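DUF269-containing protein (Cyanothece sp. ATCC 51142, PDB 3NJ2) is of unknown molecular function but belongs to the DUF269 family and is associated with nitrogen fixation in this cyanobacterium. Local coordinates at residues E117-A122 with S133-D138; Y92-A97 with C108-D113; P35-L40 with D145-L150. All blocks are in the same frame, centred on the assembly; numbering follows the deposited sequence.

Interaction 1: residues E117-A122 with S133-D138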
loop_
_atom_site.group_PDB
_atom_site.type_symbol
_atom_site.label_atom_id
_atom_site.label_comp_id
_atom_site.label_asym_id
_atom_site.label_seq_id
_atom_site.Cartn_x
_atom_site.Cartn_y
_atom_site.Cartn_z
ATOM N N GLU B 117 -11.806 -9.263 0.211
ATOM C CA GLU B 117 -12.046 -10.092 -0.963
ATOM C C GLU B 117 -10.804 -10.691 -1.544
ATOM O O GLU B 117 -10.880 -11.387 -2.540
ATOM C CB GLU B 117 -12.729 -9.267 -2.090
ATOM C CG GLU B 117 -13.875 -8.518 -1.606
ATOM C CD GLU B 117 -14.329 -7.360 -2.496
ATOM O OE1 GLU B 117 -13.594 -6.930 -3.440
ATOM O OE2 GLU B 117 -15.461 -6.866 -2.207
ATOM N N GLY B 118 -9.629 -10.397 -0.958
ATOM C CA GLY B 118 -8.398 -10.876 -1.588
ATOM C C GLY B 118 -7.903 -10.012 -2.723
ATOM O O GLY B 118 -7.117 -10.482 -3.527
ATOM N N PHE B 119 -8.416 -8.781 -2.747
ATOM C CA PHE B 119 -8.090 -7.910 -3.894
ATOM C C PHE B 119 -7.266 -6.697 -3.421
ATOM O O PHE B 119 -7.560 -6.147 -2.354
ATOM C CB PHE B 119 -9.391 -7.420 -4.672
ATOM C CG PHE B 119 -9.067 -6.442 -5.729
ATOM C CD1 PHE B 119 -8.750 -6.820 -7.022
ATOM C CD2 PHE B 119 -9.082 -5.092 -5.360
ATOM C CE1 PHE B 119 -8.429 -5.786 -7.936
ATOM C CE2 PHE B 119 -8.767 -4.097 -6.234
ATOM C CZ PHE B 119 -8.448 -4.467 -7.499
ATOM N N GLY B 120 -6.260 -6.259 -4.204
ATOM C CA GLY B 120 -5.555 -5.003 -3.780
ATOM C C GLY B 120 -4.310 -4.861 -4.628
ATOM O O GLY B 120 -4.325 -5.078 -5.881
ATOM N N TRP B 121 -3.223 -4.478 -3.956
ATOM C CA TRP B 121 -1.999 -4.082 -4.637
ATOM C C TRP B 121 -0.736 -4.554 -3.917
ATOM O O TRP B 121 -0.740 -4.568 -2.681
ATOM C CB TRP B 121 -1.911 -2.584 -4.613
ATOM C CG TRP B 121 -2.888 -1.904 -5.501
ATOM C CD1 TRP B 121 -4.079 -1.284 -5.114
ATOM C CD2 TRP B 121 -2.791 -1.747 -6.925
ATOM N NE1 TRP B 121 -4.737 -0.798 -6.222
ATOM C CE2 TRP B 121 -3.956 -0.998 -7.324
ATOM C CE3 TRP B 121 -1.840 -2.061 -7.875
ATOM C CZ2 TRP B 121 -4.190 -0.662 -8.668
ATOM C CZ3 TRP B 121 -2.083 -1.748 -9.214
ATOM C CH2 TRP B 121 -3.287 -1.071 -9.578
ATOM N N ALA B 122 0.287 -4.885 -4.695
ATOM C CA ALA B 122 1.641 -5.030 -4.192
ATOM C C ALA B 122 2.430 -3.871 -4.783
ATOM O O ALA B 122 2.514 -3.743 -6.004
ATOM C CB ALA B 122 2.201 -6.362 -4.613
ATOM N N SER B 133 4.299 -2.279 -9.337
ATOM C CA SER B 133 2.951 -1.776 -8.953
ATOM C C SER B 133 1.950 -2.772 -9.524
ATOM O O SER B 133 1.352 -2.523 -10.621
ATOM C CB SER B 133 2.667 -0.323 -9.336
ATOM O OG SER B 133 3.149 -0.088 -10.642
ATOM N N ARG B 134 1.751 -3.864 -8.771
ATOM C CA ARG B 134 1.056 -5.078 -9.215
ATOM C C ARG B 134 -0.341 -5.224 -8.595
ATOM O O ARG B 134 -0.513 -5.276 -7.387
ATOM C CB ARG B 134 1.895 -6.295 -8.867
ATOM C CG ARG B 134 1.381 -7.522 -9.482
ATOM C CD ARG B 134 2.564 -8.449 -9.705
ATOM N NE ARG B 134 2.081 -9.715 -10.232
ATOM C CZ ARG B 134 2.059 -10.031 -11.523
ATOM N NH1 ARG B 134 2.513 -9.189 -12.456
ATOM N NH2 ARG B 134 1.611 -11.234 -11.869
ATOM N N SER B 135 -1.356 -5.329 -9.458
ATOM C CA SER B 135 -2.736 -5.623 -8.998
ATOM C C SER B 135 -2.836 -7.092 -8.590
ATOM O O SER B 135 -2.414 -7.964 -9.384
ATOM C CB SER B 135 -3.630 -5.378 -10.199
ATOM O OG SER B 135 -4.996 -5.612 -9.867
ATOM N N LEU B 136 -3.295 -7.322 -7.349
ATOM C CA LEU B 136 -3.483 -8.617 -6.711
ATOM C C LEU B 136 -4.973 -8.958 -6.632
ATOM O O LEU B 136 -5.814 -8.094 -6.347
ATOM C CB LEU B 136 -2.954 -8.640 -5.267
ATOM C CG LEU B 136 -1.509 -8.195 -5.166
ATOM C CD1 LEU B 136 -1.110 -8.136 -3.675
ATOM C CD2 LEU B 136 -0.608 -9.056 -6.059
ATOM N N ARG B 137 -5.321 -10.178 -7.017
ATOM C CA ARG B 137 -6.702 -10.604 -6.984
ATOM C C ARG B 137 -6.676 -12.047 -6.428
ATOM O O ARG B 137 -5.663 -12.798 -6.667
ATOM C CB ARG B 137 -7.385 -10.479 -8.399
ATOM C CG ARG B 137 -6.934 -11.424 -9.404
ATOM C CD ARG B 137 -7.691 -11.272 -10.771
ATOM N NE ARG B 137 -7.329 -12.369 -11.640
ATOM C CZ ARG B 137 -7.325 -12.363 -12.972
ATOM N NH1 ARG B 137 -7.668 -11.288 -13.677
ATOM N NH2 ARG B 137 -6.959 -13.467 -13.606
ATOM N N ASP B 138 -7.771 -12.448 -5.738
ATOM C CA ASP B 138 -7.902 -13.863 -5.242
ATOM C C ASP B 138 -6.665 -14.197 -4.419
ATOM O O ASP B 138 -6.134 -15.299 -4.578
ATOM C CB ASP B 138 -8.008 -14.856 -6.443
ATOM C CG ASP B 138 -9.196 -14.489 -7.368
ATOM O OD1 ASP B 138 -10.088 -13.720 -6.900
ATOM O OD2 ASP B 138 -9.154 -14.914 -8.505
HETATM O O HOH W 1 -5.504 -3.742 -8.032
#
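Gly120 and Leu136 face each other as an antiparallel hydrogen-bonded pair: Gly120 N gives to Leu136 O at 2.9 Å, and Leu136 N returns a bond to Gly120 O. Ala122 and Arg134 form the next such pair, with Ala122 N 2.8 Å from Arg134 O and Arg134 N bonded in return to Ala122 O. Between these two pairs, Trp121 and Ser135 form a non-hydrogen-bonded pair.

Leu136 can be followed outward. Its CB lies 3.9 Å from Gly120 O; CG, set anti to the carbonyl carbon (chi1 -54°), rises to the Trp121-Ala122 peptide; CD1 reaches Trp121 C at 3.6 Å and also packs on Ala122 CB; CD2 meets that same methyl from slightly farther off. Replacing Leu136 by an alanine would probably take away the Ala122 methyl's neighbour on the opposite strand and open a gap toward Val112 and Leu114, which the leucine also touches. The four backbone bonds belong to the beta hairpin of strands 120-126 and 129-136, the second and third strands of an antiparallel sheet. On the sheet side bearing Trp121, the indole lies with Ser135 CB over one face, Trp121 CZ3 to Ser135 CB 4.1 Å, while Ser133 O sits at its edge. A water above the ring plane, over its centre, donates to Gly120 O at 2.8 Å and hydrogen-bonds Ser135 OG, linking backbone and hydroxyl. The indole also meets Trp125 of the second subunit edge-to-face. Just before strand 120-126 begins, opposite the end of strand 129-136, Phe119 CD1 comes within 3.3 Å of Leu136 O, and Arg137 CB lies at the edge of that ring. Gly118 has positive phi (82°), and a CB there would be jammed against the preceding carbonyl oxygen.

Interaction 2: residues Y92-A97 with C108-D113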
loop_
_atom_site.group_PDB
_atom_site.type_symbol
_atom_site.label_atom_id
_atom_site.label_comp_id
_atom_site.label_asym_id
_atom_site.label_seq_id
_atom_site.Cartn_x
_atom_site.Cartn_y
_atom_site.Cartn_z
ATOM N N TYR B 92 7.496 -12.497 -0.864
ATOM C CA TYR B 92 7.709 -12.505 -2.313
ATOM C C TYR B 92 8.076 -11.139 -2.809
ATOM O O TYR B 92 9.149 -10.948 -3.484
ATOM C CB TYR B 92 6.427 -13.033 -2.996
ATOM C CG TYR B 92 6.471 -13.107 -4.488
ATOM C CD1 TYR B 92 7.159 -14.161 -5.154
ATOM C CD2 TYR B 92 5.795 -12.181 -5.256
ATOM C CE1 TYR B 92 7.169 -14.272 -6.562
ATOM C CE2 TYR B 92 5.764 -12.319 -6.618
ATOM C CZ TYR B 92 6.468 -13.359 -7.256
ATOM O OH TYR B 92 6.469 -13.417 -8.618
ATOM N N PHE B 93 7.295 -10.130 -2.437
ATOM C CA PHE B 93 7.611 -8.771 -2.903
ATOM C C PHE B 93 8.853 -8.183 -2.256
ATOM O O PHE B 93 9.538 -7.386 -2.897
ATOM C CB PHE B 93 6.361 -7.869 -2.943
ATOM C CG PHE B 93 5.399 -8.318 -4.037
ATOM C CD1 PHE B 93 5.675 -7.944 -5.351
ATOM C CD2 PHE B 93 4.216 -9.087 -3.744
ATOM C CE1 PHE B 93 4.875 -8.413 -6.302
ATOM C CE2 PHE B 93 3.415 -9.580 -4.758
ATOM C CZ PHE B 93 3.752 -9.223 -6.051
ATOM N N ARG B 94 9.094 -8.549 -0.976
ATOM C CA ARG B 94 10.366 -8.103 -0.330
ATOM C C ARG B 94 11.558 -8.748 -0.983
ATOM O O ARG B 94 12.682 -8.112 -1.009
ATOM C CB ARG B 94 10.366 -8.525 1.131
ATOM C CG ARG B 94 9.429 -7.577 2.000
ATOM C CD ARG B 94 9.174 -8.312 3.345
ATOM N NE ARG B 94 8.433 -7.417 4.234
ATOM C CZ ARG B 94 7.728 -7.813 5.301
ATOM N NH1 ARG B 94 7.613 -9.113 5.621
ATOM N NH2 ARG B 94 7.077 -6.902 5.998
ATOM N N ALA B 95 11.406 -9.957 -1.467
ATOM C CA ALA B 95 12.506 -10.693 -2.134
ATOM C C ALA B 95 12.860 -9.945 -3.464
ATOM O O ALA B 95 14.075 -9.796 -3.829
ATOM C CB ALA B 95 12.088 -12.113 -2.342
ATOM N N ILE B 96 11.792 -9.486 -4.147
ATOM C CA ILE B 96 11.929 -8.803 -5.408
ATOM C C ILE B 96 12.630 -7.460 -5.082
ATOM O O ILE B 96 13.649 -7.059 -5.750
ATOM C CB ILE B 96 10.540 -8.607 -6.044
ATOM C CG1 ILE B 96 10.120 -9.918 -6.598
ATOM C CG2 ILE B 96 10.659 -7.454 -7.232
ATOM C CD1 ILE B 96 8.630 -9.939 -6.880
ATOM N N ALA B 97 12.181 -6.770 -4.045
ATOM C CA ALA B 97 12.665 -5.440 -3.643
ATOM C C ALA B 97 14.167 -5.570 -3.263
ATOM O O ALA B 97 15.019 -4.791 -3.642
ATOM C CB ALA B 97 11.875 -4.922 -2.478
ATOM N N CYS B 108 14.585 0.280 -1.297
ATOM C CA CYS B 108 13.250 0.042 -1.725
ATOM C C CYS B 108 12.377 -0.347 -0.487
ATOM O O CYS B 108 12.875 -1.018 0.450
ATOM C CB CYS B 108 13.253 -1.099 -2.815
ATOM S SG CYS B 108 13.778 -0.583 -4.408
ATOM N N GLN B 109 11.128 0.075 -0.500
ATOM C CA GLN B 109 10.125 -0.321 0.526
ATOM C C GLN B 109 8.958 -1.045 -0.149
ATOM O O GLN B 109 8.811 -0.958 -1.389
ATOM C CB GLN B 109 9.673 0.886 1.255
ATOM C CG GLN B 109 10.973 1.347 2.047
ATOM C CD GLN B 109 10.698 2.578 2.811
ATOM O OE1 GLN B 109 10.466 3.649 2.226
ATOM N NE2 GLN B 109 10.726 2.460 4.131
ATOM N N VAL B 110 8.324 -1.875 0.658
ATOM C CA VAL B 110 7.280 -2.751 0.145
ATOM C C VAL B 110 6.008 -2.583 0.949
ATOM O O VAL B 110 6.032 -2.580 2.242
ATOM C CB VAL B 110 7.745 -4.230 0.199
ATOM C CG1 VAL B 110 6.634 -5.153 -0.327
ATOM C CG2 VAL B 110 9.039 -4.477 -0.613
ATOM N N VAL B 111 4.846 -2.484 0.259
ATOM C CA VAL B 111 3.543 -2.650 0.881
ATOM C C VAL B 111 2.685 -3.613 0.082
ATOM O O VAL B 111 2.631 -3.559 -1.152
ATOM C CB VAL B 111 2.857 -1.238 0.911
ATOM C CG1 VAL B 111 1.275 -1.265 0.948
ATOM C CG2 VAL B 111 3.454 -0.446 2.005
ATOM N N VAL B 112 2.005 -4.461 0.800
ATOM C CA VAL B 112 0.964 -5.356 0.257
ATOM C C VAL B 112 -0.375 -4.989 0.924
ATOM O O VAL B 112 -0.529 -5.090 2.172
ATOM C CB VAL B 112 1.318 -6.863 0.368
ATOM C CG1 VAL B 112 0.123 -7.734 -0.031
ATOM C CG2 VAL B 112 2.620 -7.211 -0.408
ATOM N N ASP B 113 -1.283 -4.429 0.142
ATOM C CA ASP B 113 -2.532 -3.998 0.699
ATOM C C ASP B 113 -3.651 -4.865 0.077
ATOM O O ASP B 113 -3.818 -4.921 -1.140
ATOM C CB ASP B 113 -2.783 -2.568 0.333
ATOM C CG ASP B 113 -4.058 -1.988 0.977
ATOM O OD1 ASP B 113 -4.283 -2.163 2.208
ATOM O OD2 ASP B 113 -4.817 -1.333 0.317
HETATM O O HOH W 2 7.645 -4.457 3.874
#
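Helix segment 92-97 runs nearly antiparallel to strand segment 109-113, with 159° between their directions and 8.3 Å at the closest approach of their axes. No direct hydrogen bond joins the two segments, and the contact is made mainly by side chains. Val110 points toward the helix and divides its two methyls. CG1, anti to the backbone N (chi1 179°), meets Phe93 CB at 3.8 Å. CG2 instead packs against Phe93 O, the CA and CG of Arg94, and Ala97 CB. The last of these is tight, with Val110 CG2 only 3.4 Å from Ala97 CB, closer than normal van der Waals contact. On one side of Val110, Ala97 CB also touches Cys108 CB at 4.1 Å; on the other, Phe93 CD2 approaches Val112 CG2 with the two side chains crossing at about a right angle. Polar contact is indirect: a water lying in the plane of the Arg94 guanidinium, at its edge, accepts from Arg94 NE at 3.1 Å and donates to Val110 O. The guanidinium also makes a cation-pi contact with Tyr47. Across the sheet, Val111 points away from the helix and packs on Asp113 of the second subunit. The geometry is that of an alpha+beta layer packing, in which helix 83-104 covers one face of the antiparallel sheet while the other meets its partner in the dimer.

Interaction 3: residues P35-L40 with D145-L150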
loop_
_atom_site.group_PDB
_atom_site.type_symbol
_atom_site.label_atom_id
_atom_site.label_comp_id
_atom_site.label_asym_id
_atom_site.label_seq_id
_atom_site.Cartn_x
_atom_site.Cartn_y
_atom_site.Cartn_z
ATOM N N PRO B 35 19.307 -16.687 -7.783
ATOM C CA PRO B 35 19.409 -15.541 -6.853
ATOM C C PRO B 35 18.008 -15.140 -6.331
ATOM O O PRO B 35 17.913 -14.725 -5.227
ATOM C CB PRO B 35 20.029 -14.438 -7.723
ATOM C CG PRO B 35 20.887 -15.237 -8.662
ATOM C CD PRO B 35 20.071 -16.462 -9.049
ATOM N N PHE B 36 16.977 -15.304 -7.187
ATOM C CA PHE B 36 15.616 -15.025 -6.735
ATOM C C PHE B 36 15.155 -15.948 -5.632
ATOM O O PHE B 36 14.716 -15.453 -4.628
ATOM C CB PHE B 36 14.558 -14.890 -7.863
ATOM C CG PHE B 36 13.221 -14.676 -7.283
ATOM C CD1 PHE B 36 12.858 -13.385 -6.752
ATOM C CD2 PHE B 36 12.287 -15.740 -7.210
ATOM C CE1 PHE B 36 11.591 -13.199 -6.106
ATOM C CE2 PHE B 36 11.091 -15.506 -6.579
ATOM C CZ PHE B 36 10.770 -14.269 -6.002
ATOM N N LEU B 37 15.278 -17.254 -5.871
ATOM C CA LEU B 37 14.825 -18.139 -4.817
ATOM C C LEU B 37 15.635 -17.992 -3.540
ATOM O O LEU B 37 15.099 -18.159 -2.451
ATOM C CB LEU B 37 14.774 -19.599 -5.343
ATOM C CG LEU B 37 13.862 -19.893 -6.523
ATOM C CD1 LEU B 37 13.877 -21.361 -7.040
ATOM C CD2 LEU B 37 12.443 -19.442 -6.163
ATOM N N GLN B 38 16.946 -17.744 -3.687
ATOM C CA GLN B 38 17.731 -17.474 -2.555
ATOM C C GLN B 38 17.254 -16.198 -1.778
ATOM O O GLN B 38 17.192 -16.174 -0.550
ATOM C CB GLN B 38 19.207 -17.509 -2.897
ATOM C CG GLN B 38 19.747 -18.951 -3.036
ATOM C CD GLN B 38 19.662 -19.692 -1.708
ATOM O OE1 GLN B 38 20.249 -19.235 -0.701
ATOM N NE2 GLN B 38 18.920 -20.806 -1.691
ATOM N N SER B 39 16.916 -15.152 -2.499
ATOM C CA SER B 39 16.364 -13.972 -1.905
ATOM C C SER B 39 15.074 -14.284 -1.201
ATOM O O SER B 39 14.876 -13.859 -0.117
ATOM C CB SER B 39 16.071 -12.921 -2.975
ATOM O OG SER B 39 15.853 -11.675 -2.340
ATOM N N LEU B 40 14.233 -15.095 -1.842
ATOM C CA LEU B 40 12.945 -15.411 -1.221
ATOM C C LEU B 40 13.145 -16.217 0.075
ATOM O O LEU B 40 12.512 -15.934 1.122
ATOM C CB LEU B 40 12.083 -16.193 -2.208
ATOM C CG LEU B 40 10.707 -16.614 -1.770
ATOM C CD1 LEU B 40 9.870 -15.377 -1.270
ATOM C CD2 LEU B 40 9.985 -17.423 -2.831
ATOM N N ASP B 145 2.425 -22.901 -10.009
ATOM C CA ASP B 145 2.395 -24.338 -10.354
ATOM C C ASP B 145 3.641 -25.138 -10.039
ATOM O O ASP B 145 3.554 -26.301 -9.719
ATOM C CB ASP B 145 2.087 -24.582 -11.830
ATOM C CG ASP B 145 0.749 -23.994 -12.260
ATOM O OD1 ASP B 145 -0.121 -23.696 -11.393
ATOM O OD2 ASP B 145 0.619 -23.820 -13.509
ATOM N N THR B 146 4.807 -24.507 -10.192
ATOM C CA THR B 146 6.086 -25.195 -10.086
ATOM C C THR B 146 7.130 -24.210 -9.619
ATOM O O THR B 146 6.914 -22.984 -9.615
ATOM C CB THR B 146 6.643 -25.625 -11.423
ATOM O OG1 THR B 146 6.836 -24.459 -12.219
ATOM C CG2 THR B 146 5.714 -26.605 -12.210
ATOM N N LEU B 147 8.226 -24.753 -9.100
ATOM C CA LEU B 147 9.353 -23.909 -8.687
ATOM C C LEU B 147 9.838 -23.034 -9.821
ATOM O O LEU B 147 10.204 -21.878 -9.612
ATOM C CB LEU B 147 10.555 -24.770 -8.203
ATOM C CG LEU B 147 10.310 -25.208 -6.761
ATOM C CD1 LEU B 147 11.273 -26.454 -6.616
ATOM C CD2 LEU B 147 10.534 -24.053 -5.756
ATOM N N GLU B 148 9.891 -23.603 -11.032
ATOM C CA GLU B 148 10.281 -22.850 -12.244
ATOM C C GLU B 148 9.414 -21.648 -12.475
ATOM O O GLU B 148 9.936 -20.575 -12.801
ATOM C CB GLU B 148 10.232 -23.731 -13.498
ATOM C CG GLU B 148 11.369 -24.704 -13.562
ATOM C CD GLU B 148 11.189 -25.989 -12.712
ATOM O OE1 GLU B 148 10.098 -26.286 -12.109
ATOM O OE2 GLU B 148 12.221 -26.709 -12.637
ATOM N N LYS B 149 8.095 -21.810 -12.336
ATOM C CA LYS B 149 7.193 -20.652 -12.572
ATOM C C LYS B 149 7.359 -19.604 -11.487
ATOM O O LYS B 149 7.319 -18.409 -11.755
ATOM C CB LYS B 149 5.739 -21.067 -12.680
ATOM C CG LYS B 149 5.462 -21.929 -13.941
ATOM C CD LYS B 149 3.971 -21.995 -14.139
ATOM C CE LYS B 149 3.614 -22.786 -15.389
ATOM N NZ LYS B 149 4.444 -22.211 -16.499
ATOM N N LEU B 150 7.546 -20.062 -10.250
ATOM C CA LEU B 150 7.866 -19.091 -9.141
ATOM C C LEU B 150 9.165 -18.315 -9.462
ATOM O O LEU B 150 9.202 -17.066 -9.327
ATOM C CB LEU B 150 8.061 -19.946 -7.864
ATOM C CG LEU B 150 8.630 -19.147 -6.642
ATOM C CD1 LEU B 150 7.716 -18.008 -6.207
ATOM C CD2 LEU B 150 8.818 -20.076 -5.472
#
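A buried helix-helix contact joins the start of helix 35-46 to the first turn of helix 147-167, two elements far apart in sequence. Leu150 carries most of it. Its CG stands anti to the backbone N (chi1 171°), which brings both methyls to the other helix. Leu150 CD2 touches Leu37 CD2 at 3.7 Å, the two side chains meeting at a slant, and it also reaches Leu40 CD2 at 3.9 Å, where the leucines come tip to tip. Leu150 CD1 lies between Leu40 CD2 and Phe36, with Phe36 CE2 4.2 Å from it. That same CE2 lies 3.7 Å from the backbone oxygen Leu150 O, approached obliquely to the ring. At the margin, Leu147 CD2 adds a looser contact with Leu37 CD1 at 4.5 Å. The helical turn presenting the leucines is anchored at its N-cap: Thr146 OG1 accepts from Lys149 N at 2.9 Å, with a fairly straight N-H...O angle of 160°. Nearby, Asp145 makes a salt bridge to Arg72. Phe36 also packs on Ala95, Ile96 and Leu99 of helix 83-104, and Leu150 on Tyr92 of that helix, with helix 24-33 packing on Leu37 and Leu147. The carbon-to-carbon contacts, with no hydrogen bond across the pair, are consistent with an association held mainly by hydrophobic burial, whereas polar groups such as the Thr146 cap act within or beyond the individual segments.

From the N terminus, helix 35-46 comes first and waits more than a hundred residues for helix 147-167, so interaction 3 closes the longest loop. Both other contacts fall within it, in series: interaction 2 closes the turn from helix 83-104 to strand 109-114 before interaction 1 closes the following hairpin. None cross. Interactions 1 and 2 share the sheet and touch directly, with Ala122 CB 3.4 Å from Phe93 CE2. Interaction 2 also meets interaction 3, where Ile96 CG1 lies 3.6 Å from Phe36 CE1. Interactions 1 and 3 do not touch, their nearest atoms being about 9 Å apart; helix 83-104, present in interaction 2 and packed on interaction 3, bridges the sheet and the helix pair 35-46/147-167.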